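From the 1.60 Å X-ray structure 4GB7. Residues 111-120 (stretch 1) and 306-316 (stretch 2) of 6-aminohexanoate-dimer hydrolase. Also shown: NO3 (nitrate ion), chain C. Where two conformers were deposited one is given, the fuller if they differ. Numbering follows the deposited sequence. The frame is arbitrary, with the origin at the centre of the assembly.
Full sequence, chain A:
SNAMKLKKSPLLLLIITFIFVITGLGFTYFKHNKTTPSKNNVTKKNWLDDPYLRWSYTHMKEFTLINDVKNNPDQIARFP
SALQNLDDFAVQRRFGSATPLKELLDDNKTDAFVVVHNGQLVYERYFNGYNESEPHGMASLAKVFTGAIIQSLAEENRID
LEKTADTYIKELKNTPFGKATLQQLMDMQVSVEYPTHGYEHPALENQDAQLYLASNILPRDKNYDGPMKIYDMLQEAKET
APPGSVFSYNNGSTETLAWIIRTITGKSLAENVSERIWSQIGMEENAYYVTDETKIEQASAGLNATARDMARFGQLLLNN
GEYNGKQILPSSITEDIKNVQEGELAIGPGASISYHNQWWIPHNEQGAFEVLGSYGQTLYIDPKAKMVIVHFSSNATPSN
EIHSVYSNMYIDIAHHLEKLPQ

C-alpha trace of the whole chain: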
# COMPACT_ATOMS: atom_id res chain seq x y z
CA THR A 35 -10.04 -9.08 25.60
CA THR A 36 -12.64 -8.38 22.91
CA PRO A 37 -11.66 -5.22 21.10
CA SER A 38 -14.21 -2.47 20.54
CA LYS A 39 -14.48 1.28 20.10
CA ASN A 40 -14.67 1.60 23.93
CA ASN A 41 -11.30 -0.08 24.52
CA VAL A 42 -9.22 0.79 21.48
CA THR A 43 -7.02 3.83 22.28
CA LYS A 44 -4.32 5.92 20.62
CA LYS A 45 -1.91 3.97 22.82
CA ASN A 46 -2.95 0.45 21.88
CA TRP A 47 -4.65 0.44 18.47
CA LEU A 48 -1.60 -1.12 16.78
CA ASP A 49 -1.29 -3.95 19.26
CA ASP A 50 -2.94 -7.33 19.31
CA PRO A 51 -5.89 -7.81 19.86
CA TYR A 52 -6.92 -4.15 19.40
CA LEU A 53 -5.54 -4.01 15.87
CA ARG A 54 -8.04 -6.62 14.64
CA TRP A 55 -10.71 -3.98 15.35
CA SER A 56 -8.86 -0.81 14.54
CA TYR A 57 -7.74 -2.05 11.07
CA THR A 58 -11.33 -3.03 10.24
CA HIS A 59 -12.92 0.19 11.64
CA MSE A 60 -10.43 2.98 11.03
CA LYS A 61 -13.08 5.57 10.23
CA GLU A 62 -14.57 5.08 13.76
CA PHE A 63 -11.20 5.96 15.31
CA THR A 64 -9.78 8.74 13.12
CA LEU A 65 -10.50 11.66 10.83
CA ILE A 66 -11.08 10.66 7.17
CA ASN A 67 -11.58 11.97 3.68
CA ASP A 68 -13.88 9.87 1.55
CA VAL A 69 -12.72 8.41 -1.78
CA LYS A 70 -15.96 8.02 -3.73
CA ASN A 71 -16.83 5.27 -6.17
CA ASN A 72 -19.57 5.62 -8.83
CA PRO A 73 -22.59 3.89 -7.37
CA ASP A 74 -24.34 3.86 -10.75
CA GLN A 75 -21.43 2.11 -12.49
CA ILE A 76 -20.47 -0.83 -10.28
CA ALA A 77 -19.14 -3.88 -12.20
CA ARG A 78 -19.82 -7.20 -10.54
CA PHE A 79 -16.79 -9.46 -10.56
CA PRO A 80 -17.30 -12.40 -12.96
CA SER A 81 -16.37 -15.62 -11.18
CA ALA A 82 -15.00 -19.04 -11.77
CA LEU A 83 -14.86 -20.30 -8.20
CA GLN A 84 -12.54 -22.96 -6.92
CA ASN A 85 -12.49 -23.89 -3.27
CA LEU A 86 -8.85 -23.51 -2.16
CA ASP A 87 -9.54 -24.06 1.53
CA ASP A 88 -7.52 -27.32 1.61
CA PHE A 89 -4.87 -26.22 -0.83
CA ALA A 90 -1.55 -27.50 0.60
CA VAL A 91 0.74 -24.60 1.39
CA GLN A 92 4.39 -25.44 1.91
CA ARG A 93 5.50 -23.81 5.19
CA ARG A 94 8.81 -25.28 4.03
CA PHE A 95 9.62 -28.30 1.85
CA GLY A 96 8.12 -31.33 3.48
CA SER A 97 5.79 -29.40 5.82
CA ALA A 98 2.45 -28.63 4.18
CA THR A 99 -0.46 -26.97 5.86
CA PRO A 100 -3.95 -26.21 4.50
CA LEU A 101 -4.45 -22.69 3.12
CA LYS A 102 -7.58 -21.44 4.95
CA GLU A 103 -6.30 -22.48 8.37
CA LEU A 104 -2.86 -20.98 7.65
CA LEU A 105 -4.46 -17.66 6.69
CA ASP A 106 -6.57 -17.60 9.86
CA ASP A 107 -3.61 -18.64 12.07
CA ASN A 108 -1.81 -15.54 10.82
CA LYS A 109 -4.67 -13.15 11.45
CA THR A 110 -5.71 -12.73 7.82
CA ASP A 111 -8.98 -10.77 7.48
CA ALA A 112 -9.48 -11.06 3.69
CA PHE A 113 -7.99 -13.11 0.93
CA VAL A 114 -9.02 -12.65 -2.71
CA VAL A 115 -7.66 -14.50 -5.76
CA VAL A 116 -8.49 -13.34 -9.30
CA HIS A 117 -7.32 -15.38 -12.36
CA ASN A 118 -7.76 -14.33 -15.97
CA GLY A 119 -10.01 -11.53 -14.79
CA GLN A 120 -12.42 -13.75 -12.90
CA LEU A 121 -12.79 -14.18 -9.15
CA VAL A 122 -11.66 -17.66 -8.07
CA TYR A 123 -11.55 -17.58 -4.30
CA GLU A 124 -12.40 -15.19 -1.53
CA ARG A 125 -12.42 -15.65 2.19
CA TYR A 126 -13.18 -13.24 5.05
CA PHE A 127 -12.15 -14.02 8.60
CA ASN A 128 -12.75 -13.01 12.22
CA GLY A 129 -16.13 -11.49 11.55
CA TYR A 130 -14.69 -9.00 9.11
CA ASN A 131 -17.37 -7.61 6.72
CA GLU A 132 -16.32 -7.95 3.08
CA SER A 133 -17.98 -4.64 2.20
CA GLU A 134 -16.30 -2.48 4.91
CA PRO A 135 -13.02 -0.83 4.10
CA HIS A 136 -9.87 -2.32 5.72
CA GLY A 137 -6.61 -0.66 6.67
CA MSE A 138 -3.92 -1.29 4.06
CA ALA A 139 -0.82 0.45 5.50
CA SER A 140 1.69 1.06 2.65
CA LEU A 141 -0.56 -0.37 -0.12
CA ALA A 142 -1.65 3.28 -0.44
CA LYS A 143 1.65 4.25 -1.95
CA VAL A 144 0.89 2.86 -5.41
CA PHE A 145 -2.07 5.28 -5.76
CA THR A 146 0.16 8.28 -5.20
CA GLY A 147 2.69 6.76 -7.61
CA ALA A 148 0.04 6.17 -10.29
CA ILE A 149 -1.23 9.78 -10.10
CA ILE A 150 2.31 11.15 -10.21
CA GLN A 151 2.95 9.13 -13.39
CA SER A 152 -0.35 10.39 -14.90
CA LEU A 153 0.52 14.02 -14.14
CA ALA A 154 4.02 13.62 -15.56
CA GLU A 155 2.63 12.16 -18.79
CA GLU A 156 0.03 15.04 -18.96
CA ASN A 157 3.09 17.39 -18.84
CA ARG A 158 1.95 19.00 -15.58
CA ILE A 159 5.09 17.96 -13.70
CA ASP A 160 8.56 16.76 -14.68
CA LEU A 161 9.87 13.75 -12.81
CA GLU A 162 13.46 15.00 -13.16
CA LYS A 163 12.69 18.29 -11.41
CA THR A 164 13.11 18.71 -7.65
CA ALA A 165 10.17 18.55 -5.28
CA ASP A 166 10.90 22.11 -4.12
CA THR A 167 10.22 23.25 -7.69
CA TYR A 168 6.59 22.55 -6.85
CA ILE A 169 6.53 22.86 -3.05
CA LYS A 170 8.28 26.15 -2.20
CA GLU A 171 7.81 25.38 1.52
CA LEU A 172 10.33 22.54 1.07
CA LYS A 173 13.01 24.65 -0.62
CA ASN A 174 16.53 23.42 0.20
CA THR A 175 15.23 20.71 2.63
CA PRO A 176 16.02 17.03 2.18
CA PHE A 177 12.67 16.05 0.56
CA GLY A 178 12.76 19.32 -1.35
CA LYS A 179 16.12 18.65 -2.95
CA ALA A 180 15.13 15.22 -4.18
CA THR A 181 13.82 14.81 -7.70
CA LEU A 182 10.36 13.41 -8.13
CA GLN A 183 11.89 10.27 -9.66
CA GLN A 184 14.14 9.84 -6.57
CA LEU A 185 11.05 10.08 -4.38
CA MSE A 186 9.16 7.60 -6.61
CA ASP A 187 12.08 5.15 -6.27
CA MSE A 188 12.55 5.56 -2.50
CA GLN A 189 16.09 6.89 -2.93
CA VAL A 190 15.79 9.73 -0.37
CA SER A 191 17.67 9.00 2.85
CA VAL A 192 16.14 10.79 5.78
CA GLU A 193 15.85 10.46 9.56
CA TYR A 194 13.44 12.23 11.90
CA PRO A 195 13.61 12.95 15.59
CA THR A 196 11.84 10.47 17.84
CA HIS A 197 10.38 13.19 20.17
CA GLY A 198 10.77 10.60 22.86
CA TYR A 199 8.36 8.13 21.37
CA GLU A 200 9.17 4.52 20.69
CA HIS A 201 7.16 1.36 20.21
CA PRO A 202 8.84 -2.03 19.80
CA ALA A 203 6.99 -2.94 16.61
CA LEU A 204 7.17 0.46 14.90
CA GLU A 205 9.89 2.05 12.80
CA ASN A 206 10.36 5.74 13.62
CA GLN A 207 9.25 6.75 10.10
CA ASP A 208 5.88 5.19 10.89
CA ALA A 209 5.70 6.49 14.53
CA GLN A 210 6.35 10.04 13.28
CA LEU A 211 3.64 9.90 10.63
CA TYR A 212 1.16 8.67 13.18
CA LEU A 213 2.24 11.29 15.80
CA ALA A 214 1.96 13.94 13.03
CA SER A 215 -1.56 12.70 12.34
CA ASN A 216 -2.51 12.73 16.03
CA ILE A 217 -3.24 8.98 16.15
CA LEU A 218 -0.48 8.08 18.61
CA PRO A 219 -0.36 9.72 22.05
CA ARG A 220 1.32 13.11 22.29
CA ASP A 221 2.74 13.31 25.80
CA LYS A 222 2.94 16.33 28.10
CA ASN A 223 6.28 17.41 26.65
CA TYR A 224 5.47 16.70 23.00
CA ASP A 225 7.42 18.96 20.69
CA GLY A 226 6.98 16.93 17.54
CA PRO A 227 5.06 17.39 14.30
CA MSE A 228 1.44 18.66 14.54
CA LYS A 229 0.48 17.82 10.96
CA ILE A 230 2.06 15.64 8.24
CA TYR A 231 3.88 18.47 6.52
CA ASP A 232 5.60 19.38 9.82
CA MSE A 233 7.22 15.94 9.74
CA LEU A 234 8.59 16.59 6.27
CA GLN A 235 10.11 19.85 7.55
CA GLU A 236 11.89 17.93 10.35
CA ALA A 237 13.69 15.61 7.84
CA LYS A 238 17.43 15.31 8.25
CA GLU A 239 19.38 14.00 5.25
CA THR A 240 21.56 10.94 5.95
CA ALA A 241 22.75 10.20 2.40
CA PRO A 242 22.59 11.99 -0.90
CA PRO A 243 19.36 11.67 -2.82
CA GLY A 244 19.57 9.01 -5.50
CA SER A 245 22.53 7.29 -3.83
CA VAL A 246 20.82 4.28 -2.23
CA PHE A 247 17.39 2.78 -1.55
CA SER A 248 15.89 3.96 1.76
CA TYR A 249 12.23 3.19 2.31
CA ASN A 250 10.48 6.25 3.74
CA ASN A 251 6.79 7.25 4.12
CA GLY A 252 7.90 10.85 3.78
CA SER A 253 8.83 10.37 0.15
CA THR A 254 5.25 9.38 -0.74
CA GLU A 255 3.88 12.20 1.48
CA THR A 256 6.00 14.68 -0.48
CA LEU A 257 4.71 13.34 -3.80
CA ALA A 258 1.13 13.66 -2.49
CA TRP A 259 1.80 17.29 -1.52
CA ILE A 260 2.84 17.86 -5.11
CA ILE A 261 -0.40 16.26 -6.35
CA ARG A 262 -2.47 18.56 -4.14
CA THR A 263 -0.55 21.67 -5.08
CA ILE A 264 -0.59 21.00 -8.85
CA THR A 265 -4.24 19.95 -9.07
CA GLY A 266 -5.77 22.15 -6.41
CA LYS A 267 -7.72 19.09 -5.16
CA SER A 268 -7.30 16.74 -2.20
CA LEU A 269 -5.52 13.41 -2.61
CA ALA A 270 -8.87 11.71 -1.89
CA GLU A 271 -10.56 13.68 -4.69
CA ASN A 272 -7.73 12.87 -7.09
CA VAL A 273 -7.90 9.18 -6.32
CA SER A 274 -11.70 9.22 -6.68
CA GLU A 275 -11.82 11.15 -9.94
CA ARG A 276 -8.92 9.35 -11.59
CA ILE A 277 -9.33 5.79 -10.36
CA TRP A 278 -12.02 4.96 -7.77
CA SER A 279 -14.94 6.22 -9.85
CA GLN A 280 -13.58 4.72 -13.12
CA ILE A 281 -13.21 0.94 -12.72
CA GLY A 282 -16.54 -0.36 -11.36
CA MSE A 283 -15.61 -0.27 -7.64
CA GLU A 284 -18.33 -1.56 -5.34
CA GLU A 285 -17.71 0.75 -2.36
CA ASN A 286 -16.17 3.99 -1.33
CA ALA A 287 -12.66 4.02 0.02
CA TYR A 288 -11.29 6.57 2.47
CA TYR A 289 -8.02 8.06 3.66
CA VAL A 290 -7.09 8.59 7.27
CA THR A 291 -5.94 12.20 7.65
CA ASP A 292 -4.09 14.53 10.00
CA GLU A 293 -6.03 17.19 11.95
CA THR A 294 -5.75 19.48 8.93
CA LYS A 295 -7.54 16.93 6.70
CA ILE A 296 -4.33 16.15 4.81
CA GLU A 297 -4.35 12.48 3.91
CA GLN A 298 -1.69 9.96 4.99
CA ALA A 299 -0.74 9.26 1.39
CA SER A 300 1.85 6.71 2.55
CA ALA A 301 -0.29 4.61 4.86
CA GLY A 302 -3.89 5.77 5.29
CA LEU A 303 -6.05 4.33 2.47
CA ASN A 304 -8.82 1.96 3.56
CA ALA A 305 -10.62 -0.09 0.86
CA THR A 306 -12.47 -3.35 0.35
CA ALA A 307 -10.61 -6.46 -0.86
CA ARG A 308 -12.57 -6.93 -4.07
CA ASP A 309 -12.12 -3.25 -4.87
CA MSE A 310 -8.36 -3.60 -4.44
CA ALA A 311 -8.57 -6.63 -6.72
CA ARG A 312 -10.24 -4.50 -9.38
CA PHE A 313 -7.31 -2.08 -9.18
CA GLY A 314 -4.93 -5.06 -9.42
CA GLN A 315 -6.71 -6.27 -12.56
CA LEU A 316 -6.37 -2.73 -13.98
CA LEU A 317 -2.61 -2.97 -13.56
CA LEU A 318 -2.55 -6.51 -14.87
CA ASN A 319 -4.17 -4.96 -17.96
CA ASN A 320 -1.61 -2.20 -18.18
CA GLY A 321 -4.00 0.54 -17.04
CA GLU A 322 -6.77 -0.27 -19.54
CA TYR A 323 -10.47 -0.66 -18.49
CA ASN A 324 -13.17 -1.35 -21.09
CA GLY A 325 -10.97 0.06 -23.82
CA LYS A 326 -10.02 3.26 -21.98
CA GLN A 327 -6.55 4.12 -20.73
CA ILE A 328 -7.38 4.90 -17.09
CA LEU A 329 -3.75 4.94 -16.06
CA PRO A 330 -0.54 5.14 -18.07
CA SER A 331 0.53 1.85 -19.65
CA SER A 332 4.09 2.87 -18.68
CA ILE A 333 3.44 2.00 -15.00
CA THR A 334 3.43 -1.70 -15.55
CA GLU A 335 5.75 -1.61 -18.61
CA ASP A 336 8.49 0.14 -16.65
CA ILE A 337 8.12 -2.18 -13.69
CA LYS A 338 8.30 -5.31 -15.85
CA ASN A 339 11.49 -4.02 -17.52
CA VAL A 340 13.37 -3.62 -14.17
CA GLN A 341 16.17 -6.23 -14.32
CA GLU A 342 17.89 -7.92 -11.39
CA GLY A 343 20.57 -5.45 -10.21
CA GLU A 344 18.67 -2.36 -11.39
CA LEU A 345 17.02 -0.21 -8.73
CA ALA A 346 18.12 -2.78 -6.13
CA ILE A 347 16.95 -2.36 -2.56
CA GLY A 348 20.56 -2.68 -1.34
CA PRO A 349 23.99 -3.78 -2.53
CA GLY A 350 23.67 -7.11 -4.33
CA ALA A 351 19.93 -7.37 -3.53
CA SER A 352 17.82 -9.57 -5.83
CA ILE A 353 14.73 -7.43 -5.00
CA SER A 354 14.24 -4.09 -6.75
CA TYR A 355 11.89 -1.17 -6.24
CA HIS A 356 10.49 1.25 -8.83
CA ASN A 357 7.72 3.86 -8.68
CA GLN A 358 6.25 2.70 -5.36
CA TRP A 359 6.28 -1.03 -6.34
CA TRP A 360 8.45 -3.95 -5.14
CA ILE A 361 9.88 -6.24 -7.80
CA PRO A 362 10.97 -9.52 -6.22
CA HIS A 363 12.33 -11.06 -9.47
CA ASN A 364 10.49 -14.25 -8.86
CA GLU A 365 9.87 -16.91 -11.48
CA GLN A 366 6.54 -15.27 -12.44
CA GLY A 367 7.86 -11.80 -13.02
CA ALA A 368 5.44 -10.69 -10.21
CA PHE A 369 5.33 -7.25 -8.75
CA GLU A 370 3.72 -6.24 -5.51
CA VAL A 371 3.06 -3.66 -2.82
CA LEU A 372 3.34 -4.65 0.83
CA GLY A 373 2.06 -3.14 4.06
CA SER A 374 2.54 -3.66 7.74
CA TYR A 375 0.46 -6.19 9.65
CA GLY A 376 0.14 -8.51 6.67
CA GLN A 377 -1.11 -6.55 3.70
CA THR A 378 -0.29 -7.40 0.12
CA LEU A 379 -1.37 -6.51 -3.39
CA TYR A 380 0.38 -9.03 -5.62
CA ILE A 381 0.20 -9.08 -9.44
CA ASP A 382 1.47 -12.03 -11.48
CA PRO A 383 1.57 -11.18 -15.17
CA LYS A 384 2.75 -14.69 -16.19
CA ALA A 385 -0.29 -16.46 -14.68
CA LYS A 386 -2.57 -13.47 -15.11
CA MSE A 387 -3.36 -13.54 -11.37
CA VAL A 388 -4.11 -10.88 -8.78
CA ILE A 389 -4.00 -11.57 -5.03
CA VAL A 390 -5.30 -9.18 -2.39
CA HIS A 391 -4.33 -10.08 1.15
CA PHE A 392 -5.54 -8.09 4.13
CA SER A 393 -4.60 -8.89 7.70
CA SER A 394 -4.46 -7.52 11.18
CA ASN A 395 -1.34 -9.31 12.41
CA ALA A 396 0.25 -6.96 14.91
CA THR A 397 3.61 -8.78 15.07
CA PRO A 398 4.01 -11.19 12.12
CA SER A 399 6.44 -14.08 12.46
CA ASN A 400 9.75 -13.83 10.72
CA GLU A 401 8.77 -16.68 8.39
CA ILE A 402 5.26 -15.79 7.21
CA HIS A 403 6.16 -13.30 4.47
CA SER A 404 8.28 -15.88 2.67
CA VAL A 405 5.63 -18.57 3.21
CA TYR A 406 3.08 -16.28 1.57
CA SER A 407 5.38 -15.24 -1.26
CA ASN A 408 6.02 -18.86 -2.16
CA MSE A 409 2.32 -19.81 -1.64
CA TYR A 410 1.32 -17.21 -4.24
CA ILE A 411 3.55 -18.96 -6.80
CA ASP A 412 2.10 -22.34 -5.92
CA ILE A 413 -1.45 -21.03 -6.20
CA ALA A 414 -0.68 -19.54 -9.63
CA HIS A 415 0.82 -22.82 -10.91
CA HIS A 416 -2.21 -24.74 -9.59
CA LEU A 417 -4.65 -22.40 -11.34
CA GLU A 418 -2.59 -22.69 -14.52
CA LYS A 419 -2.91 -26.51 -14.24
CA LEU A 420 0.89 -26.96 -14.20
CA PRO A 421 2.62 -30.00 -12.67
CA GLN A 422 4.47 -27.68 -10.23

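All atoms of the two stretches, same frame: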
# COMPACT_ATOMS: atom_id res chain seq x y z
N ASP A 111 -7.58 -11.24 7.47
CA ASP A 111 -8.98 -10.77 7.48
C ASP A 111 -9.70 -11.01 6.15
O ASP A 111 -10.92 -11.24 6.15
CB ASP A 111 -9.08 -9.28 7.83
CG ASP A 111 -8.65 -8.97 9.25
OD1 ASP A 111 -8.95 -9.74 10.19
OD2 ASP A 111 -8.00 -7.95 9.45
N ALA A 112 -8.96 -10.85 5.03
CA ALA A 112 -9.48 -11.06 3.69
C ALA A 112 -8.43 -11.60 2.77
O ALA A 112 -7.27 -11.18 2.82
CB ALA A 112 -10.03 -9.76 3.11
N PHE A 113 -8.87 -12.49 1.90
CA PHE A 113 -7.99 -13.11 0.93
C PHE A 113 -8.79 -13.27 -0.35
O PHE A 113 -9.82 -13.91 -0.35
CB PHE A 113 -7.42 -14.41 1.47
CG PHE A 113 -6.35 -15.00 0.62
CD1 PHE A 113 -5.06 -14.49 0.67
CD2 PHE A 113 -6.62 -16.05 -0.25
CE1 PHE A 113 -4.06 -15.05 -0.11
CE2 PHE A 113 -5.61 -16.64 -0.98
CZ PHE A 113 -4.34 -16.11 -0.94
N VAL A 114 -8.35 -12.61 -1.42
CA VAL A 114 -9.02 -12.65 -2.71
C VAL A 114 -8.02 -13.06 -3.81
O VAL A 114 -6.93 -12.43 -3.94
CB VAL A 114 -9.61 -11.28 -3.04
CG1 VAL A 114 -10.19 -11.25 -4.45
CG2 VAL A 114 -10.66 -10.85 -1.98
N VAL A 115 -8.43 -14.02 -4.62
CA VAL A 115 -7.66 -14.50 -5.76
C VAL A 115 -8.49 -14.34 -7.06
O VAL A 115 -9.60 -14.83 -7.19
CB VAL A 115 -7.24 -15.97 -5.63
CG1 VAL A 115 -6.39 -16.40 -6.84
CG2 VAL A 115 -6.58 -16.25 -4.29
N VAL A 116 -7.91 -13.61 -7.99
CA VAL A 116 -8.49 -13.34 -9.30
C VAL A 116 -7.53 -13.97 -10.34
O VAL A 116 -6.30 -13.87 -10.20
CB VAL A 116 -8.62 -11.86 -9.57
CG1 VAL A 116 -9.28 -11.59 -10.94
CG2 VAL A 116 -9.48 -11.20 -8.50
N HIS A 117 -8.09 -14.62 -11.35
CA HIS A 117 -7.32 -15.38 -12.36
C HIS A 117 -7.98 -15.20 -13.70
O HIS A 117 -9.18 -15.43 -13.86
CB HIS A 117 -7.27 -16.85 -12.02
CG HIS A 117 -6.41 -17.65 -12.94
ND1 HIS A 117 -6.82 -18.84 -13.46
CD2 HIS A 117 -5.13 -17.40 -13.46
CE1 HIS A 117 -5.83 -19.33 -14.26
NE2 HIS A 117 -4.80 -18.45 -14.28
N ASN A 118 -7.22 -14.68 -14.66
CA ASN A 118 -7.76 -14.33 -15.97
C ASN A 118 -9.01 -13.44 -15.86
O ASN A 118 -9.97 -13.56 -16.64
CB ASN A 118 -8.06 -15.58 -16.84
CG ASN A 118 -6.82 -16.40 -17.16
OD1 ASN A 118 -5.81 -15.85 -17.59
ND2 ASN A 118 -6.89 -17.71 -16.96
N GLY A 119 -8.96 -12.51 -14.94
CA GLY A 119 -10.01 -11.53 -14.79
C GLY A 119 -11.30 -12.06 -14.22
O GLY A 119 -12.33 -11.40 -14.31
N GLN A 120 -11.23 -13.21 -13.57
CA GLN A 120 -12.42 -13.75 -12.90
C GLN A 120 -12.05 -14.11 -11.46
O GLN A 120 -10.94 -14.60 -11.20
CB GLN A 120 -12.92 -15.00 -13.59
CG GLN A 120 -13.28 -14.79 -15.05
CD GLN A 120 -13.75 -16.08 -15.71
OE1 GLN A 120 -13.11 -17.13 -15.60
NE2 GLN A 120 -14.90 -16.00 -16.37
N THR A 306 -12.07 -1.94 0.28
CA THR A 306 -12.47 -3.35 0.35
C THR A 306 -11.56 -4.24 -0.52
O THR A 306 -10.84 -3.76 -1.42
CB THR A 306 -13.93 -3.59 -0.09
OG1 THR A 306 -14.01 -3.46 -1.51
CG2 THR A 306 -14.93 -2.69 0.64
N ALA A 307 -11.52 -5.52 -0.22
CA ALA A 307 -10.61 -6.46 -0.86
C ALA A 307 -10.91 -6.64 -2.35
O ALA A 307 -9.98 -6.66 -3.18
CB ALA A 307 -10.59 -7.82 -0.16
N ARG A 308 -12.20 -6.81 -2.68
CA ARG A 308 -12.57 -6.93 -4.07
C ARG A 308 -12.26 -5.64 -4.83
O ARG A 308 -11.89 -5.72 -5.98
CB ARG A 308 -14.04 -7.28 -4.25
CG ARG A 308 -14.28 -8.75 -3.94
CD ARG A 308 -15.63 -9.27 -4.44
NE ARG A 308 -16.73 -8.52 -3.87
CZ ARG A 308 -17.36 -8.80 -2.72
NH1 ARG A 308 -18.35 -8.01 -2.33
NH2 ARG A 308 -17.04 -9.85 -1.97
N ASP A 309 -12.42 -4.50 -4.18
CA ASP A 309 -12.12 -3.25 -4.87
C ASP A 309 -10.62 -3.15 -5.15
O ASP A 309 -10.21 -2.70 -6.23
CB ASP A 309 -12.64 -2.03 -4.10
CG ASP A 309 -14.17 -1.85 -4.28
OD1 ASP A 309 -14.73 -2.49 -5.21
OD2 ASP A 309 -14.80 -1.03 -3.58
N MSE A 310 -9.80 -3.54 -4.20
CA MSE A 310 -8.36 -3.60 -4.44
C MSE A 310 -8.02 -4.58 -5.54
O MSE A 310 -7.14 -4.32 -6.33
CB MSE A 310 -7.58 -3.97 -3.21
CG MSE A 310 -7.50 -2.89 -2.22
SE MSE A 310 -6.63 -1.28 -2.94
CE MSE A 310 -5.39 -2.07 -4.20
N ALA A 311 -8.76 -5.68 -5.64
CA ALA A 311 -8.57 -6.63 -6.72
C ALA A 311 -8.88 -6.03 -8.10
O ALA A 311 -8.22 -6.33 -9.09
CB ALA A 311 -9.40 -7.86 -6.47
N ARG A 312 -9.92 -5.19 -8.16
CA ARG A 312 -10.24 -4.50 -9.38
C ARG A 312 -9.08 -3.62 -9.80
O ARG A 312 -8.70 -3.60 -10.98
CB ARG A 312 -11.49 -3.62 -9.21
CG ARG A 312 -12.77 -4.40 -8.96
CD ARG A 312 -14.00 -3.49 -8.76
NE ARG A 312 -15.21 -4.28 -8.85
CZ ARG A 312 -15.72 -5.00 -7.84
NH1 ARG A 312 -15.17 -4.96 -6.63
NH2 ARG A 312 -16.77 -5.77 -8.06
N PHE A 313 -8.48 -2.92 -8.86
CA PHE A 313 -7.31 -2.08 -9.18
C PHE A 313 -6.11 -2.95 -9.65
O PHE A 313 -5.41 -2.65 -10.57
CB PHE A 313 -6.89 -1.28 -7.96
CG PHE A 313 -5.67 -0.43 -8.18
CD1 PHE A 313 -5.77 0.67 -8.99
CD2 PHE A 313 -4.44 -0.72 -7.59
CE1 PHE A 313 -4.67 1.48 -9.18
CE2 PHE A 313 -3.33 0.09 -7.79
CZ PHE A 313 -3.45 1.18 -8.58
N GLY A 314 -5.93 -4.10 -9.00
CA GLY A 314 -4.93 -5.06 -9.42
C GLY A 314 -5.11 -5.51 -10.86
O GLY A 314 -4.14 -5.60 -11.63
N GLN A 315 -6.36 -5.82 -11.20
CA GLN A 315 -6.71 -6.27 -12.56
C GLN A 315 -6.41 -5.11 -13.54
O GLN A 315 -5.93 -5.37 -14.62
CB GLN A 315 -8.16 -6.68 -12.65
CG GLN A 315 -8.56 -7.19 -14.02
CD GLN A 315 -7.87 -8.47 -14.37
OE1 GLN A 315 -7.61 -9.32 -13.50
NE2 GLN A 315 -7.64 -8.67 -15.66
N LEU A 316 -6.68 -3.88 -13.13
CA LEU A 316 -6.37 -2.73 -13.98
C LEU A 316 -4.89 -2.71 -14.33
O LEU A 316 -4.53 -2.48 -15.50
CB LEU A 316 -6.74 -1.43 -13.29
CG LEU A 316 -6.48 -0.14 -14.06
CD1 LEU A 316 -7.32 -0.09 -15.32
CD2 LEU A 316 -6.71 1.07 -13.16
N NO3 C . -6.12 -10.84 -17.81
O1 NO3 C . -6.86 -11.29 -16.97
O2 NO3 C . -6.00 -9.46 -17.94
O3 NO3 C . -5.43 -11.72 -18.67
O HOH W 1 -6.76 -11.87 -13.20

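Strand 111-117 packs against helix 307-316, with the axes 8.7 Å apart at closest approach and their directions 34° apart. Strand side chains alternate: Ala-112, Val-114 and Val-116 point toward the helix, while Phe-113, Val-115 and His-117 point away. The helix answers with Ala-307, Ala-311 and Gln-315, spaced four residues apart and so on one side.

The backbones come close where alanine meets alanine: the CA atoms of Ala-112 and Ala-307 are 6.6 Å apart. Ala-112 CB and Ala-307 CB meet at 3.8 Å. Val-114 is in the t rotamer, which spreads its two methyls over successive helix turns. Val-114 CG2 lies 3.5 Å from Ala-307 CB, and Val-114 CG1 4.0 Å from Ala-311 CB. Val-116, also t, repeats the pattern: CG2 is 3.9 Å from Ala-311 CB and CG1 is 3.8 Å from Gln-315 OE1.

Gln-315 closes the contact with a bent side chain, chi1 t and chi2 p. This brings Gln-315 OE1 to 3.5 Å from Gly-119 CA, in the type I' turn 117-120. No direct hydrogen bond joins the stretches. Instead, water 1 accepts from Gly-119 N (2.9 Å) and donates to Gln-315 OE1 (2.7 Å). Gln-315 NE2 donates to nitrate O1 at 3.0 Å.

Thr-306 caps the helix: its OG1 accepts from Asp-309 N at 3.3 Å.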